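Local coordinates for protein Myo-inositol 2-dehydrogenase (Lactobacillus plantarum WCFS1, PDB 3CEA) that probably oxidises myo-inositol at its 2-hydroxyl, using NAD bound to a Rossmann-fold domain as the hydride acceptor, at residues I75-P80 and P85-Y90. Numbering follows the deposited sequence.
With NAD (nicotinamide-adenine-dinucleotide), chain E.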
ATOM      1  N   ILE A  75      22.356  -3.427 -36.863  1.00 45.82           N
ATOM      2  CA  ILE A  75      20.989  -3.837 -37.161  1.00 45.41           C
ATOM      3  C   ILE A  75      20.252  -4.257 -35.885  1.00 45.28           C
ATOM      4  O   ILE A  75      20.855  -4.802 -34.953  1.00 45.27           O
ATOM      5  CB  ILE A  75      20.951  -4.954 -38.245  1.00 45.31           C
ATOM      6  CG1 ILE A  75      19.534  -5.123 -38.808  1.00 45.13           C
ATOM      7  CG2 ILE A  75      21.527  -6.273 -37.709  1.00 45.34           C
ATOM      8  CD1 ILE A  75      19.487  -5.744 -40.193  1.00 45.65           C
ATOM      9  N   PHE A  76      18.952  -3.971 -35.848  1.00 45.07           N
ATOM     10  CA  PHE A  76      18.086  -4.368 -34.742  1.00 44.52           C
ATOM     11  C   PHE A  76      17.043  -5.367 -35.230  1.00 44.16           C
ATOM     12  O   PHE A  76      16.193  -5.036 -36.058  1.00 43.95           O
ATOM     13  CB  PHE A  76      17.420  -3.138 -34.113  1.00 44.47           C
ATOM     14  CG  PHE A  76      18.389  -2.187 -33.469  1.00 44.37           C
ATOM     15  CD1 PHE A  76      19.024  -1.202 -34.222  1.00 43.24           C
ATOM     16  CD2 PHE A  76      18.674  -2.281 -32.111  1.00 44.26           C
ATOM     17  CE1 PHE A  76      19.927  -0.325 -33.632  1.00 43.57           C
ATOM     18  CE2 PHE A  76      19.577  -1.407 -31.508  1.00 43.83           C
ATOM     19  CZ  PHE A  76      20.203  -0.426 -32.273  1.00 44.68           C
ATOM     20  N   ILE A  77      17.128  -6.595 -34.729  1.00 44.15           N
ATOM     21  CA  ILE A  77      16.203  -7.653 -35.130  1.00 44.32           C
ATOM     22  C   ILE A  77      15.060  -7.796 -34.117  1.00 44.43           C
ATOM     23  O   ILE A  77      15.223  -8.373 -33.039  1.00 44.44           O
ATOM     24  CB  ILE A  77      16.931  -9.006 -35.374  1.00 44.35           C
ATOM     25  CG1 ILE A  77      18.007  -8.847 -36.454  1.00 45.35           C
ATOM     26  CG2 ILE A  77      15.937 -10.098 -35.773  1.00 43.46           C
ATOM     27  CD1 ILE A  77      19.079  -9.926 -36.441  1.00 46.24           C
ATOM     28  N   VAL A  78      13.910  -7.231 -34.480  1.00 44.59           N
ATOM     29  CA  VAL A  78      12.684  -7.339 -33.693  1.00 44.66           C
ATOM     30  C   VAL A  78      11.612  -8.050 -34.534  1.00 44.94           C
ATOM     31  O   VAL A  78      10.425  -7.708 -34.487  1.00 44.93           O
ATOM     32  CB  VAL A  78      12.176  -5.952 -33.211  1.00 44.55           C
ATOM     33  CG1 VAL A  78      11.322  -6.106 -31.956  1.00 44.05           C
ATOM     34  CG2 VAL A  78      13.342  -5.006 -32.934  1.00 44.17           C
ATOM     35  N   ALA A  79      12.057  -9.028 -35.320  1.00 44.97           N
ATOM     36  CA  ALA A  79      11.170  -9.921 -36.058  1.00 45.38           C
ATOM     37  C   ALA A  79      10.856 -11.125 -35.166  1.00 45.66           C
ATOM     38  O   ALA A  79      11.495 -11.290 -34.128  1.00 45.77           O
ATOM     39  CB  ALA A  79      11.835 -10.362 -37.355  1.00 45.40           C
ATOM     40  N   PRO A  80       9.867 -11.963 -35.547  1.00 45.96           N
ATOM     41  CA  PRO A  80       9.525 -13.148 -34.746  1.00 46.27           C
ATOM     42  C   PRO A  80      10.714 -14.075 -34.475  1.00 46.74           C
ATOM     43  O   PRO A  80      11.673 -14.100 -35.246  1.00 46.80           O
ATOM     44  CB  PRO A  80       8.483 -13.867 -35.607  1.00 46.31           C
ATOM     45  CG  PRO A  80       7.879 -12.798 -36.437  1.00 45.75           C
ATOM     46  CD  PRO A  80       8.995 -11.842 -36.731  1.00 45.75           C
ATOM     47  N   PRO A  85      17.730 -16.657 -35.756  1.00 48.13           N
ATOM     48  CA  PRO A  85      19.018 -17.262 -36.111  1.00 48.02           C
ATOM     49  C   PRO A  85      19.479 -16.932 -37.533  1.00 47.78           C
ATOM     50  O   PRO A  85      20.625 -16.519 -37.724  1.00 47.79           O
ATOM     51  CB  PRO A  85      18.750 -18.768 -35.975  1.00 48.13           C
ATOM     52  CG  PRO A  85      17.586 -18.865 -35.062  1.00 48.31           C
ATOM     53  CD  PRO A  85      16.735 -17.696 -35.426  1.00 48.23           C
ATOM     54  N   GLU A  86      18.591 -17.101 -38.510  1.00 47.36           N
ATOM     55  CA  GLU A  86      18.926 -16.860 -39.914  1.00 47.25           C
ATOM     56  C   GLU A  86      19.205 -15.388 -40.223  1.00 46.47           C
ATOM     57  O   GLU A  86      20.013 -15.079 -41.102  1.00 46.86           O
ATOM     58  CB  GLU A  86      17.847 -17.422 -40.853  1.00 47.32           C
ATOM     59  CG  GLU A  86      16.423 -16.938 -40.578  1.00 48.41           C
ATOM     60  CD  GLU A  86      15.429 -17.393 -41.635  1.00 47.93           C
ATOM     61  OE1 GLU A  86      15.664 -17.134 -42.838  1.00 47.77           O
ATOM     62  OE2 GLU A  86      14.405 -18.004 -41.257  1.00 50.06           O
HETATM   63  N   MSE A  87      18.536 -14.489 -39.502  1.00 45.28           N
HETATM   64  CA  MSE A  87      18.759 -13.054 -39.663  1.00 44.05           C
HETATM   65  C   MSE A  87      20.073 -12.626 -39.027  1.00 44.20           C
HETATM   66  O   MSE A  87      20.796 -11.803 -39.591  1.00 44.28           O
HETATM   67  CB  MSE A  87      17.601 -12.244 -39.078  1.00 44.11           C
HETATM   68  CG  MSE A  87      16.367 -12.228 -39.956  1.00 43.93           C
HETATM   69 SE   MSE A  87      14.847 -11.391 -39.093  0.75 42.11          SE
HETATM   70  CE  MSE A  87      13.567 -11.546 -40.559  1.00 42.92           C
ATOM     71  N   THR A  88      20.374 -13.193 -37.859  1.00 43.93           N
ATOM     72  CA  THR A  88      21.622 -12.912 -37.153  1.00 43.76           C
ATOM     73  C   THR A  88      22.828 -13.391 -37.960  1.00 43.64           C
ATOM     74  O   THR A  88      23.774 -12.634 -38.163  1.00 43.64           O
ATOM     75  CB  THR A  88      21.629 -13.526 -35.736  1.00 43.81           C
ATOM     76  OG1 THR A  88      20.507 -13.027 -35.001  1.00 43.28           O
ATOM     77  CG2 THR A  88      22.906 -13.167 -34.986  1.00 44.10           C
ATOM     78  N   ILE A  89      22.775 -14.635 -38.434  1.00 43.75           N
ATOM     79  CA  ILE A  89      23.854 -15.210 -39.245  1.00 43.56           C
ATOM     80  C   ILE A  89      24.136 -14.361 -40.491  1.00 43.81           C
ATOM     81  O   ILE A  89      25.289 -14.015 -40.763  1.00 44.26           O
ATOM     82  CB  ILE A  89      23.565 -16.692 -39.627  1.00 43.49           C
ATOM     83  CG1 ILE A  89      23.620 -17.587 -38.382  1.00 42.52           C
ATOM     84  CG2 ILE A  89      24.561 -17.196 -40.678  1.00 42.83           C
ATOM     85  CD1 ILE A  89      22.910 -18.926 -38.533  1.00 40.59           C
ATOM     86  N   TYR A  90      23.083 -14.007 -41.226  1.00 43.68           N
ATOM     87  CA  TYR A  90      23.227 -13.211 -42.446  1.00 43.55           C
ATOM     88  C   TYR A  90      23.843 -11.836 -42.175  1.00 43.38           C
ATOM     89  O   TYR A  90      24.717 -11.386 -42.917  1.00 43.18           O
ATOM     90  CB  TYR A  90      21.881 -13.066 -43.161  1.00 43.52           C
ATOM     91  CG  TYR A  90      22.007 -12.726 -44.630  1.00 43.31           C
ATOM     92  CD1 TYR A  90      22.291 -13.716 -45.570  1.00 43.18           C
ATOM     93  CD2 TYR A  90      21.842 -11.416 -45.080  1.00 43.64           C
ATOM     94  CE1 TYR A  90      22.411 -13.411 -46.924  1.00 43.97           C
ATOM     95  CE2 TYR A  90      21.960 -11.098 -46.433  1.00 43.52           C
ATOM     96  CZ  TYR A  90      22.244 -12.101 -47.348  1.00 43.61           C
ATOM     97  OH  TYR A  90      22.362 -11.803 -48.684  1.00 42.84           O
TER
HETATM   98  PA  NAD E 400       4.956  -8.748 -33.785  1.00 47.24           P
HETATM   99  O1A NAD E 400       4.080  -7.760 -33.115  1.00 46.59           O
HETATM  100  O2A NAD E 400       4.177  -9.845 -34.402  1.00 47.10           O
HETATM  101  O5B NAD E 400       5.874  -7.990 -34.868  1.00 50.10           O
HETATM  102  C5B NAD E 400       6.646  -8.717 -35.802  1.00 53.34           C
HETATM  103  C4B NAD E 400       7.128  -7.785 -36.911  1.00 54.76           C
HETATM  104  O4B NAD E 400       8.136  -8.410 -37.687  1.00 55.87           O
HETATM  105  C3B NAD E 400       6.008  -7.400 -37.865  1.00 55.00           C
HETATM  106  O3B NAD E 400       6.072  -6.009 -38.059  1.00 54.65           O
HETATM  107  C2B NAD E 400       6.323  -8.132 -39.155  1.00 56.34           C
HETATM  108  O2B NAD E 400       5.981  -7.382 -40.299  1.00 57.36           O
HETATM  109  C1B NAD E 400       7.824  -8.355 -39.067  1.00 55.99           C
HETATM  110  N9A NAD E 400       8.230  -9.601 -39.744  1.00 56.19           N
HETATM  111  C8A NAD E 400       7.718 -10.859 -39.541  1.00 56.40           C
HETATM  112  N7A NAD E 400       8.363 -11.730 -40.351  1.00 56.27           N
HETATM  113  C5A NAD E 400       9.278 -11.043 -41.071  1.00 56.29           C
HETATM  114  C6A NAD E 400      10.194 -11.442 -42.039  1.00 55.56           C
HETATM  115  N6A NAD E 400      10.437 -12.737 -42.216  1.00 55.25           N
HETATM  116  N1A NAD E 400      11.023 -10.498 -42.618  1.00 56.21           N
HETATM  117  C2A NAD E 400      10.942  -9.168 -42.237  1.00 55.83           C
HETATM  118  N3A NAD E 400      10.028  -8.778 -41.275  1.00 55.08           N
HETATM  119  C4A NAD E 400       9.209  -9.702 -40.701  1.00 56.11           C
HETATM  120  O3  NAD E 400       6.017  -9.359 -32.737  1.00 49.83           O
HETATM  121  PN  NAD E 400       6.587  -8.496 -31.501  1.00 48.70           P
HETATM  122  O1N NAD E 400       6.867  -7.113 -31.957  1.00 46.84           O
HETATM  123  O2N NAD E 400       5.696  -8.744 -30.349  1.00 49.70           O
HETATM  124  O5D NAD E 400       7.982  -9.205 -31.137  1.00 49.86           O
HETATM  125  C5D NAD E 400       8.964  -9.525 -32.094  1.00 48.86           C
HETATM  126  C4D NAD E 400      10.135 -10.174 -31.361  1.00 48.59           C
HETATM  127  O4D NAD E 400      10.415  -9.464 -30.166  1.00 48.80           O
HETATM  128  C3D NAD E 400       9.838 -11.616 -30.979  1.00 48.69           C
HETATM  129  O3D NAD E 400      10.915 -12.428 -31.385  1.00 48.31           O
HETATM  130  C2D NAD E 400       9.715 -11.598 -29.468  1.00 48.39           C
HETATM  131  O2D NAD E 400      10.283 -12.741 -28.877  1.00 48.85           O
HETATM  132  C1D NAD E 400      10.456 -10.335 -29.050  1.00 48.25           C
HETATM  133  N1N NAD E 400       9.846  -9.708 -27.861  1.00 48.25           N
HETATM  134  C2N NAD E 400      10.648  -9.395 -26.792  1.00 48.31           C
HETATM  135  C3N NAD E 400      10.105  -8.804 -25.647  1.00 48.30           C
HETATM  136  C7N NAD E 400      10.993  -8.299 -24.545  1.00 49.04           C
HETATM  137  O7N NAD E 400      10.434  -8.126 -23.264  1.00 47.83           O
HETATM  138  N7N NAD E 400      12.277  -8.025 -24.792  1.00 48.79           N
HETATM  139  C4N NAD E 400       8.739  -8.535 -25.598  1.00 47.76           C
HETATM  140  C5N NAD E 400       7.931  -8.857 -26.686  1.00 47.89           C
HETATM  141  C6N NAD E 400       8.498  -9.445 -27.816  1.00 47.25           C
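Met87, a selenomethionine here, reaches from helix 84-93 into the notch between Ile77 and Ala79. Its SE lies 3.6 Å from Ala79 CB and 3.7 Å from Ile77 CG2. A long, unbranched chain suits this place: extended beyond CG (chi2 173°), it carries CE over one face of the NAD adenine, 3.4 Å from N1A. Ala79, with its small methyl, lets the helix side chain approach, while its O accepts a 3.0 Å hydrogen bond from NAD O3D and also bonds His84. Pro80 lies over the same adenine face at the five-membered ring, its CD 3.2 Å from NAD C8A; a glycine here would probably leave that end of the base uncovered and the chain freer to turn. Branched Ile77 fills two spots at once: with CG1 beside its backbone N (chi1 -58°), CD1 runs to Thr88, 3.7 Å from OG1, a hydroxyl already bonded to His84 O. This apolar wedge is wholly buried. By contrast, Glu86, Ile89 and Tyr90 occupy the partly exposed side of the helix; Tyr90 OH bonds Asp68 OD2, and Glu86 OE1 makes a weak hydrogen bond to Tyr63 OH. The contact is the first half of a beta-alpha-beta unit in the Rossmann fold: strand 74-77 lies between strands 9-14 and 97-100, Ile14 touches both Ile77 and Met87, and helices 63-67 and 108-119 also pack against helix 84-93.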